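Local coordinates for glycosylation Associate Protein 3 (Streptococcus agalactiae serotype V, PDB 6OYC), which probably works with its Gap partners in the glycosylation and export of streptococcal surface proteins through the accessory Sec pathway, at residues 207-212 with 242-247; 227-232 with 312-317; 236-241 with 287-292; 263-268 with 274-279. One frame throughout, in Å; residues are numbered along the deposited sequence.

How the contacts relate
Contacts 1, 2 and 3 share helix 231-243, which connects the neighbouring strands 223-227 and 248-251 of the five-stranded parallel sheet. Contact 1 sets the C-terminal end of that helix against helix 206-218, contact 3 sets its later turns against edge strand 289-291, and contact 2 joins the chain leading into it to the 3-10 segment near the end of the modelled chain. Contact 4 is local, a loop folded against helix 270-281. The centres of contacts 1 and 3 lie about 11 Å apart, those of contacts 2 and 4 about 22 Å. Along the chain, contact 1 alternates with contacts 2 and 3 and closes before contact 4 opens. The shared helix and sheet make them one alpha/beta unit.

Contact 1 (207-212 with 242-247); sequences ELEKGL and KKFPRI
Lys243, at the end of helix 231-243, reaches over to Glu209 with a chain bent at three successive torsions. Its CE carbon comes closer than its ammonium group, 3.2 Å from Glu209 OE1, and the salt bridge from Lys243 NZ to Glu209 OE1 is long at 3.7 Å. Glu209 meets it with an extended side chain, CG lying opposite the backbone N (chi1 -179°), which carries the carboxylate out from its helix. The other oxygen, OE2, is taken by the hydroxyl of Tyr239, so the tighter polar grip on this carboxylate comes from the tyrosine. Next comes Phe244, where the chain leaves helical geometry and the ring reaches to helix 206-218, with Lys243 CB over one face toward its rim. Phe244 CZ stands 3.7 Å from Glu209 O and 4.0 Å from Glu209 CG, with the ring and the carboxylate almost perpendicular (86°). Its CE2 lies 4.0 Å from Leu212 CB and touches Leu212 CD1 as well, while Leu216 and Glu213 extend the same seat along helix 206-218. From Phe244 to Ile247 the chain makes a type I turn, closed by Ile247 N to Phe244 O at 3.0 Å. The turn leads into strand 248-251 and completes a beta-alpha-beta crossover: strand 223-227, helix 231-243 and strand 248-251, with helix 206-218 packed beside the crossover helix as in other parallel alpha/beta folds.

Contact 2 (227-232 with 312-317); sequences IAYGTQ and EHLPYL
Ile227, Leu314 of the 3-10 segment and Leu317, which follows it, form a small apolar cluster that carries most of this contact. Ile227 CG2 is the meeting point: it sits 3.5 Å from Leu317 CD2 and 3.8 Å from Leu314 CD2, one methyl taking two partners. With chi1 at -56°, CG2 stands opposite the backbone N and beside the carbonyl carbon, and this is the branch that reaches the leucines. Leu314 starts off to one side of the contact, but its chain carries CD2 inward to touch both Ile227 and Tyr229. There CD2 comes 4.3 Å from Tyr229 CB, while the neighbouring CD1 approaches the tyrosine ring obliquely. The backbones come nearest at this point, with Tyr229 CA and Leu314 CA 7.0 Å apart.

Tyr229 finds its polar partners outside the two segments. Its hydroxyl is held by Asp173 OD2 and by the backbone N of Glu170, which fixes the far end of the ring, and Tyr229 O accepts from Asn252 ND2. The 3-10 segment has a bond of its own, Tyr316 N to His313 O at 2.9 Å, keeping the turn compact.

Ile227 ends strand 223-227, whose backbone bonds to strand 163-168, and Gly230 is the N-cap of helix 231-243. The 3-10 segment packs over the carboxyl end of this central strand, where Tyr250 of strand 248-251 touches both Ile227 and Leu317 and Tyr292 flanks Leu314.

Contact 3 (236-241 with 287-292); sequences AALYYA and PNVKHY
Ala241 and Asn288 bring the two backbones closest, their CA atoms 6.5 Å apart where a late turn of helix 231-243 passes the residue just before strand 289-291. The side chain of Asn288 turns back on the helix: CG is set between the backbone N and the carbonyl carbon (chi1 56°), which brings its amide nitrogen to the helix carbonyl. Asn288 ND2 donates to Ala241 O at 2.8 Å, with an N-H...O angle of 159°. The acceptor lies close to the asparagine's own amide plane, whereas the donor comes in tilted 33° from the plane of the alanine carbonyl. ND2 has a second, weak acceptor in Ile247 O, so one amide ties the helix and the turn that follows it to the start of the strand. This is the edge of a parallel alpha/beta sheet: strand 289-291 is its outermost strand on this flank, its backbone bonded to that of strand 248-251, and helix 231-243 packs against both. Apolar packing fills the remainder. Leu238 CD2 wedges against the forked end of Val289, 3.6 Å from Val289 CG2 and equally near CG1, the two side chains crossing at about a right angle. Val289 CG2 also meets Ala241 CB, at 3.9 Å, and the small methyl of Ala241 in turn touches Ala249. Nearer its backbone, through CB, Leu238 also packs on Val279 of helix 270-281.

Contact 4 (263-268 with 274-279); sequences KSLPHL and IFLREV
A type I beta turn from Leu265 to Leu268, in the loop joining helix 258-262 to helix 270-281, folds two leucines back onto the second of these helices. Leu276 is the helix residue that receives them. Its CD1 methyl touches both: Leu268 CD2 at 3.6 Å and Leu265 CD1 at 3.9 Å. These are contacts between the ends of long side chains, for the backbones stand well apart, with 10.1 Å between Leu268 CA and Leu276 CA. Leu276 spans part of that gap by pointing from the helix toward the loop, CG placed beside its own backbone N (chi1 -68°) and CD1 trailing out extended. The turn, drawn together by a rather long bond of 3.3 Å from Leu268 N to Leu265 O, brings its first and last residues to the same methyl. Apolar packing alone joins the two segments, and the interface is small. A glycerol molecule, probably from the crystallisation liquor, lies about 4 Å from the side chain of Leu268. Leu276 also rests on Leu262 of helix 258-262 and on Tyr239 of helix 231-243, while Ser202 of another loop lies against Leu265, so the leucine cluster sits where the short helix, the longer one and helix 231-243 come together.

Contact 1 (207-212 with 242-247)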
# COMPACT_ATOMS: atom_id res chain seq x y z
N GLU C 207 5.63 15.38 8.90
CA GLU C 207 5.28 16.64 8.23
C GLU C 207 3.79 16.95 8.34
O GLU C 207 3.40 18.12 8.26
CB GLU C 207 5.73 16.61 6.77
CG GLU C 207 7.21 16.91 6.60
CD GLU C 207 7.75 17.90 7.67
OE1 GLU C 207 7.53 19.12 7.52
OE2 GLU C 207 8.40 17.45 8.65
N LEU C 208 2.95 15.94 8.51
CA LEU C 208 1.52 16.19 8.68
C LEU C 208 1.19 16.48 10.14
O LEU C 208 0.35 17.34 10.43
CB LEU C 208 0.72 14.99 8.18
CG LEU C 208 -0.80 15.10 8.20
CD1 LEU C 208 -1.28 16.30 7.39
CD2 LEU C 208 -1.43 13.79 7.70
N GLU C 209 1.84 15.76 11.06
CA GLU C 209 1.77 16.11 12.48
C GLU C 209 2.21 17.56 12.70
O GLU C 209 1.54 18.32 13.41
CB GLU C 209 2.64 15.16 13.29
CG GLU C 209 2.61 15.42 14.78
CD GLU C 209 3.14 14.25 15.59
OE1 GLU C 209 3.00 14.29 16.83
OE2 GLU C 209 3.70 13.30 15.01
N LYS C 210 3.32 17.95 12.08
CA LYS C 210 3.78 19.33 12.17
C LYS C 210 2.78 20.29 11.54
O LYS C 210 2.53 21.38 12.07
CB LYS C 210 5.16 19.46 11.51
CG LYS C 210 5.97 20.67 11.94
CD LYS C 210 5.76 21.83 10.98
CE LYS C 210 6.61 23.05 11.35
NZ LYS C 210 8.02 22.88 10.92
N GLY C 211 2.18 19.91 10.41
CA GLY C 211 1.20 20.77 9.77
C GLY C 211 -0.05 20.98 10.60
O GLY C 211 -0.60 22.08 10.66
N LEU C 212 -0.52 19.91 11.26
CA LEU C 212 -1.67 20.01 12.15
C LEU C 212 -1.35 20.87 13.38
O LEU C 212 -2.20 21.63 13.85
CB LEU C 212 -2.10 18.62 12.61
CG LEU C 212 -2.82 17.73 11.61
CD1 LEU C 212 -2.71 16.26 12.04
CD2 LEU C 212 -4.28 18.18 11.46
N LYS C 242 -4.94 10.82 19.20
CA LYS C 242 -4.34 10.69 20.51
C LYS C 242 -3.36 11.83 20.79
O LYS C 242 -3.25 12.29 21.93
CB LYS C 242 -3.67 9.33 20.64
CG LYS C 242 -2.59 9.24 21.69
CD LYS C 242 -3.13 8.78 23.03
CE LYS C 242 -1.97 8.59 24.04
NZ LYS C 242 -2.41 8.06 25.38
N LYS C 243 -2.68 12.31 19.75
CA LYS C 243 -1.77 13.44 19.92
C LYS C 243 -2.49 14.78 20.04
O LYS C 243 -1.92 15.70 20.64
CB LYS C 243 -0.78 13.49 18.75
CG LYS C 243 0.30 12.43 18.81
CD LYS C 243 1.19 12.63 20.03
CE LYS C 243 2.64 12.89 19.64
NZ LYS C 243 3.30 13.91 20.51
N PHE C 244 -3.71 14.91 19.51
CA PHE C 244 -4.43 16.19 19.47
C PHE C 244 -5.87 16.02 19.93
O PHE C 244 -6.79 15.88 19.12
CB PHE C 244 -4.42 16.80 18.07
CG PHE C 244 -3.04 16.97 17.47
CD1 PHE C 244 -2.18 17.94 17.95
CD2 PHE C 244 -2.63 16.17 16.41
CE1 PHE C 244 -0.91 18.10 17.39
CE2 PHE C 244 -1.36 16.33 15.85
CZ PHE C 244 -0.50 17.29 16.35
N PRO C 245 -6.11 16.08 21.25
CA PRO C 245 -7.49 16.00 21.75
C PRO C 245 -8.46 17.01 21.14
O PRO C 245 -9.67 16.82 21.24
CB PRO C 245 -7.33 16.25 23.26
CG PRO C 245 -5.94 15.83 23.55
CD PRO C 245 -5.12 16.12 22.33
N ARG C 246 -7.96 18.09 20.53
CA ARG C 246 -8.86 19.08 19.94
C ARG C 246 -9.50 18.60 18.64
O ARG C 246 -10.56 19.11 18.27
CB ARG C 246 -8.10 20.38 19.68
CG ARG C 246 -7.62 21.11 20.92
CD ARG C 246 -8.25 22.51 21.02
NE ARG C 246 -8.48 23.12 19.71
CZ ARG C 246 -7.58 23.87 19.07
NH1 ARG C 246 -6.40 24.10 19.64
NH2 ARG C 246 -7.87 24.41 17.88
N ILE C 247 -8.89 17.64 17.95
CA ILE C 247 -9.46 17.19 16.68
C ILE C 247 -10.37 15.99 16.92
O ILE C 247 -10.31 15.31 17.95
CB ILE C 247 -8.35 16.86 15.65
CG1 ILE C 247 -7.62 15.59 16.04
CG2 ILE C 247 -7.35 17.99 15.55
CD1 ILE C 247 -7.31 14.73 14.86

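Contact 2 (227-232 with 312-317)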
# COMPACT_ATOMS: atom_id res chain seq x y z
N ILE C 227 -10.72 12.54 8.66
CA ILE C 227 -11.56 11.48 8.12
C ILE C 227 -10.69 10.48 7.35
O ILE C 227 -9.83 10.88 6.55
CB ILE C 227 -12.64 12.05 7.18
CG1 ILE C 227 -13.48 13.10 7.90
CG2 ILE C 227 -13.51 10.93 6.61
CD1 ILE C 227 -13.57 14.39 7.14
N ALA C 228 -10.95 9.19 7.55
CA ALA C 228 -10.29 8.14 6.79
C ALA C 228 -11.28 7.03 6.45
O ALA C 228 -12.34 6.90 7.06
CB ALA C 228 -9.11 7.56 7.56
N TYR C 229 -10.90 6.21 5.46
CA TYR C 229 -11.73 5.12 4.94
C TYR C 229 -10.99 3.80 4.72
O TYR C 229 -11.65 2.80 4.41
CB TYR C 229 -12.35 5.54 3.60
CG TYR C 229 -11.31 5.82 2.56
CD1 TYR C 229 -10.74 7.09 2.45
CD2 TYR C 229 -10.87 4.81 1.71
CE1 TYR C 229 -9.78 7.35 1.51
CE2 TYR C 229 -9.89 5.07 0.76
CZ TYR C 229 -9.35 6.34 0.66
OH TYR C 229 -8.38 6.59 -0.28
N GLY C 230 -9.66 3.77 4.82
CA GLY C 230 -8.88 2.56 4.61
C GLY C 230 -7.94 2.33 5.77
O GLY C 230 -7.87 3.13 6.70
N THR C 231 -7.18 1.23 5.67
CA THR C 231 -6.49 0.70 6.84
C THR C 231 -5.43 1.67 7.36
O THR C 231 -5.34 1.92 8.57
CB THR C 231 -5.89 -0.68 6.54
OG1 THR C 231 -4.97 -0.59 5.45
CG2 THR C 231 -6.98 -1.68 6.14
N GLN C 232 -4.61 2.24 6.47
CA GLN C 232 -3.54 3.11 6.95
C GLN C 232 -4.07 4.48 7.39
O GLN C 232 -3.56 5.05 8.36
CB GLN C 232 -2.46 3.27 5.88
CG GLN C 232 -1.52 2.04 5.75
CD GLN C 232 -0.75 1.75 7.03
OE1 GLN C 232 -0.22 2.66 7.66
NE2 GLN C 232 -0.70 0.48 7.43
N GLU C 312 -16.34 3.64 -0.40
CA GLU C 312 -17.77 3.77 -0.67
C GLU C 312 -18.60 3.95 0.59
O GLU C 312 -19.83 4.03 0.49
CB GLU C 312 -18.26 2.55 -1.45
CG GLU C 312 -17.61 2.46 -2.80
CD GLU C 312 -17.92 1.16 -3.52
OE1 GLU C 312 -17.37 0.95 -4.62
OE2 GLU C 312 -18.72 0.35 -2.99
N HIS C 313 -17.98 4.00 1.77
CA HIS C 313 -18.68 4.29 3.01
C HIS C 313 -18.71 5.77 3.35
O HIS C 313 -19.40 6.16 4.30
CB HIS C 313 -18.05 3.56 4.20
CG HIS C 313 -17.97 2.08 4.05
ND1 HIS C 313 -17.41 1.27 5.01
CD2 HIS C 313 -18.38 1.26 3.06
CE1 HIS C 313 -17.48 0.01 4.61
NE2 HIS C 313 -18.06 -0.02 3.43
N LEU C 314 -17.95 6.59 2.64
CA LEU C 314 -17.84 8.00 3.02
C LEU C 314 -19.18 8.73 3.11
O LEU C 314 -19.30 9.62 3.97
CB LEU C 314 -16.89 8.71 2.05
CG LEU C 314 -15.41 8.43 2.32
CD1 LEU C 314 -14.54 9.05 1.25
CD2 LEU C 314 -15.05 8.94 3.70
N PRO C 315 -20.21 8.43 2.31
CA PRO C 315 -21.52 9.07 2.54
C PRO C 315 -22.21 8.71 3.86
O PRO C 315 -22.96 9.54 4.38
CB PRO C 315 -22.34 8.63 1.32
CG PRO C 315 -21.30 8.47 0.24
CD PRO C 315 -20.11 7.87 0.94
N TYR C 316 -21.98 7.52 4.43
CA TYR C 316 -22.54 7.21 5.76
C TYR C 316 -22.03 8.15 6.86
O TYR C 316 -22.39 7.96 8.03
CB TYR C 316 -22.22 5.77 6.19
CG TYR C 316 -22.87 4.66 5.38
CD1 TYR C 316 -24.22 4.31 5.57
CD2 TYR C 316 -22.13 3.93 4.45
CE1 TYR C 316 -24.80 3.29 4.82
CE2 TYR C 316 -22.70 2.91 3.72
CZ TYR C 316 -24.02 2.59 3.90
OH TYR C 316 -24.54 1.56 3.14
N LEU C 317 -21.20 9.14 6.50
CA LEU C 317 -20.56 10.04 7.46
C LEU C 317 -21.54 11.07 8.02
O LEU C 317 -21.67 11.23 9.24
CB LEU C 317 -19.40 10.74 6.77
CG LEU C 317 -18.17 11.18 7.54
CD1 LEU C 317 -17.94 10.28 8.73
CD2 LEU C 317 -17.01 11.14 6.57

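Contact 3 (236-241 with 287-292)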
# COMPACT_ATOMS: atom_id res chain seq x y z
N ALA C 236 -3.63 6.02 11.03
CA ALA C 236 -3.11 7.36 11.22
C ALA C 236 -4.11 8.26 11.96
O ALA C 236 -3.73 8.98 12.89
CB ALA C 236 -2.73 7.98 9.87
N ALA C 237 -5.38 8.21 11.56
CA ALA C 237 -6.39 9.04 12.21
C ALA C 237 -6.46 8.76 13.71
O ALA C 237 -6.60 9.69 14.51
CB ALA C 237 -7.76 8.82 11.57
N LEU C 238 -6.35 7.49 14.11
CA LEU C 238 -6.32 7.18 15.53
C LEU C 238 -5.13 7.83 16.21
O LEU C 238 -5.22 8.30 17.34
CB LEU C 238 -6.29 5.66 15.75
CG LEU C 238 -7.52 4.83 15.40
CD1 LEU C 238 -7.14 3.36 15.39
CD2 LEU C 238 -8.67 5.10 16.36
N TYR C 239 -3.98 7.84 15.51
CA TYR C 239 -2.76 8.38 16.09
C TYR C 239 -2.84 9.89 16.24
O TYR C 239 -2.48 10.45 17.29
CB TYR C 239 -1.57 7.99 15.20
CG TYR C 239 -0.31 8.76 15.52
CD1 TYR C 239 0.60 8.29 16.47
CD2 TYR C 239 -0.02 9.95 14.87
CE1 TYR C 239 1.76 8.99 16.75
CE2 TYR C 239 1.13 10.66 15.15
CZ TYR C 239 2.02 10.17 16.10
OH TYR C 239 3.17 10.89 16.37
N TYR C 240 -3.30 10.58 15.20
CA TYR C 240 -3.47 12.02 15.30
C TYR C 240 -4.44 12.39 16.43
O TYR C 240 -4.18 13.33 17.19
CB TYR C 240 -3.94 12.58 13.94
CG TYR C 240 -2.88 12.43 12.86
CD1 TYR C 240 -1.55 12.74 13.13
CD2 TYR C 240 -3.19 11.96 11.59
CE1 TYR C 240 -0.57 12.60 12.16
CE2 TYR C 240 -2.21 11.82 10.61
CZ TYR C 240 -0.90 12.14 10.90
OH TYR C 240 0.09 12.01 9.96
N ALA C 241 -5.52 11.61 16.60
CA ALA C 241 -6.49 11.92 17.65
C ALA C 241 -5.89 11.74 19.04
O ALA C 241 -6.27 12.46 19.97
CB ALA C 241 -7.74 11.06 17.51
N PRO C 287 -12.61 9.05 23.30
CA PRO C 287 -13.81 9.89 23.05
C PRO C 287 -13.73 10.77 21.82
O PRO C 287 -14.80 11.18 21.33
CB PRO C 287 -13.92 10.73 24.32
CG PRO C 287 -12.50 10.79 24.85
CD PRO C 287 -11.90 9.44 24.52
N ASN C 288 -12.55 11.11 21.30
CA ASN C 288 -12.48 11.89 20.07
C ASN C 288 -12.28 11.03 18.82
O ASN C 288 -11.93 11.56 17.76
CB ASN C 288 -11.38 12.97 20.14
CG ASN C 288 -10.01 12.40 20.47
OD1 ASN C 288 -9.88 11.35 21.09
ND2 ASN C 288 -8.97 13.12 20.06
N VAL C 289 -12.49 9.72 18.91
CA VAL C 289 -12.56 8.86 17.74
C VAL C 289 -14.01 8.45 17.54
O VAL C 289 -14.58 7.76 18.39
CB VAL C 289 -11.65 7.63 17.86
CG1 VAL C 289 -11.93 6.67 16.72
CG2 VAL C 289 -10.17 8.04 17.86
N LYS C 290 -14.59 8.87 16.43
CA LYS C 290 -15.93 8.47 16.03
C LYS C 290 -15.85 7.43 14.91
O LYS C 290 -14.92 7.42 14.10
CB LYS C 290 -16.73 9.69 15.55
CG LYS C 290 -16.87 10.80 16.60
CD LYS C 290 -17.44 10.27 17.92
CE LYS C 290 -17.30 11.30 19.06
NZ LYS C 290 -17.07 10.64 20.39
N HIS C 291 -16.86 6.56 14.86
CA HIS C 291 -16.90 5.44 13.93
C HIS C 291 -18.11 5.55 13.02
O HIS C 291 -19.23 5.72 13.49
CB HIS C 291 -16.95 4.12 14.69
CG HIS C 291 -15.93 4.02 15.77
ND1 HIS C 291 -14.80 3.22 15.67
CD2 HIS C 291 -15.85 4.62 16.98
CE1 HIS C 291 -14.09 3.34 16.77
NE2 HIS C 291 -14.70 4.19 17.58
N TYR C 292 -17.90 5.43 11.71
CA TYR C 292 -18.99 5.46 10.76
C TYR C 292 -18.91 4.25 9.83
O TYR C 292 -17.89 3.55 9.78
CB TYR C 292 -18.97 6.76 9.95
CG TYR C 292 -17.83 6.85 8.96
CD1 TYR C 292 -16.54 7.19 9.37
CD2 TYR C 292 -18.04 6.59 7.60
CE1 TYR C 292 -15.50 7.28 8.45
CE2 TYR C 292 -17.03 6.66 6.69
CZ TYR C 292 -15.75 7.00 7.11
OH TYR C 292 -14.74 7.07 6.17

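Contact 4 (263-268 with 274-279)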
# COMPACT_ATOMS: atom_id res chain seq x y z
N LYS C 263 3.83 -2.56 9.52
CA LYS C 263 4.79 -2.76 8.44
C LYS C 263 4.90 -1.56 7.51
O LYS C 263 5.87 -1.49 6.74
CB LYS C 263 4.44 -4.03 7.65
CG LYS C 263 4.47 -5.29 8.50
CD LYS C 263 4.27 -6.54 7.66
CE LYS C 263 4.65 -7.77 8.46
NZ LYS C 263 4.62 -8.99 7.62
N SER C 264 3.96 -0.62 7.56
CA SER C 264 4.14 0.62 6.82
C SER C 264 5.04 1.63 7.54
O SER C 264 5.36 2.66 6.94
CB SER C 264 2.78 1.26 6.51
OG SER C 264 2.03 0.46 5.59
N LEU C 265 5.45 1.37 8.78
CA LEU C 265 6.47 2.17 9.47
C LEU C 265 7.61 1.27 9.94
O LEU C 265 7.80 1.08 11.15
CB LEU C 265 5.88 2.93 10.65
CG LEU C 265 4.60 3.76 10.55
CD1 LEU C 265 3.82 3.67 11.86
CD2 LEU C 265 4.95 5.20 10.24
N PRO C 266 8.42 0.74 9.02
CA PRO C 266 9.37 -0.32 9.41
C PRO C 266 10.48 0.12 10.36
O PRO C 266 11.02 -0.73 11.09
CB PRO C 266 9.95 -0.79 8.06
CG PRO C 266 9.72 0.35 7.12
CD PRO C 266 8.45 1.01 7.57
N HIS C 267 10.86 1.39 10.37
CA HIS C 267 12.00 1.83 11.18
C HIS C 267 11.59 2.19 12.59
O HIS C 267 12.33 2.90 13.29
CB HIS C 267 12.70 3.01 10.49
CG HIS C 267 13.50 2.61 9.30
ND1 HIS C 267 12.96 1.95 8.22
CD2 HIS C 267 14.82 2.77 9.02
CE1 HIS C 267 13.90 1.71 7.33
NE2 HIS C 267 15.04 2.21 7.78
N LEU C 268 10.43 1.72 13.02
CA LEU C 268 9.90 2.10 14.32
C LEU C 268 10.71 1.44 15.41
O LEU C 268 11.08 0.27 15.31
CB LEU C 268 8.44 1.67 14.44
CG LEU C 268 7.59 2.59 15.29
CD1 LEU C 268 7.17 3.79 14.48
CD2 LEU C 268 6.38 1.86 15.81
N ILE C 274 5.05 0.44 21.45
CA ILE C 274 4.11 0.32 22.56
C ILE C 274 3.18 1.53 22.60
O ILE C 274 2.04 1.43 23.05
CB ILE C 274 4.87 0.12 23.89
CG1 ILE C 274 5.76 -1.13 23.82
CG2 ILE C 274 3.90 -0.00 25.06
CD1 ILE C 274 7.22 -0.90 24.03
N PHE C 275 3.65 2.68 22.12
CA PHE C 275 2.76 3.84 22.06
C PHE C 275 1.62 3.60 21.08
O PHE C 275 0.46 3.91 21.36
CB PHE C 275 3.53 5.10 21.67
CG PHE C 275 2.66 6.31 21.52
CD1 PHE C 275 2.16 6.67 20.28
CD2 PHE C 275 2.33 7.09 22.61
CE1 PHE C 275 1.34 7.80 20.14
CE2 PHE C 275 1.52 8.22 22.48
CZ PHE C 275 1.02 8.57 21.24
N LEU C 276 1.93 3.03 19.91
CA LEU C 276 0.89 2.80 18.92
C LEU C 276 -0.06 1.68 19.35
O LEU C 276 -1.24 1.72 19.02
CB LEU C 276 1.52 2.49 17.56
CG LEU C 276 2.24 3.67 16.90
CD1 LEU C 276 3.05 3.23 15.68
CD2 LEU C 276 1.25 4.76 16.52
N ARG C 277 0.44 0.69 20.11
CA ARG C 277 -0.44 -0.35 20.63
C ARG C 277 -1.47 0.23 21.58
O ARG C 277 -2.62 -0.25 21.63
CB ARG C 277 0.37 -1.46 21.31
CG ARG C 277 -0.46 -2.65 21.85
CD ARG C 277 -0.80 -3.68 20.76
NE ARG C 277 -2.07 -4.38 21.00
CZ ARG C 277 -2.48 -5.46 20.34
NH1 ARG C 277 -1.72 -5.97 19.38
NH2 ARG C 277 -3.65 -6.03 20.62
N GLU C 278 -1.10 1.28 22.32
CA GLU C 278 -2.05 1.95 23.19
C GLU C 278 -3.14 2.64 22.38
O GLU C 278 -4.34 2.47 22.64
CB GLU C 278 -1.32 2.96 24.09
CG GLU C 278 -2.15 3.51 25.25
CD GLU C 278 -2.96 4.75 24.88
OE1 GLU C 278 -3.87 5.12 25.65
OE2 GLU C 278 -2.68 5.36 23.82
N VAL C 279 -2.74 3.45 21.40
CA VAL C 279 -3.63 3.99 20.38
C VAL C 279 -4.57 2.90 19.88
O VAL C 279 -5.79 3.09 19.81
CB VAL C 279 -2.80 4.60 19.23
CG1 VAL C 279 -3.67 4.95 18.02
CG2 VAL C 279 -1.99 5.82 19.72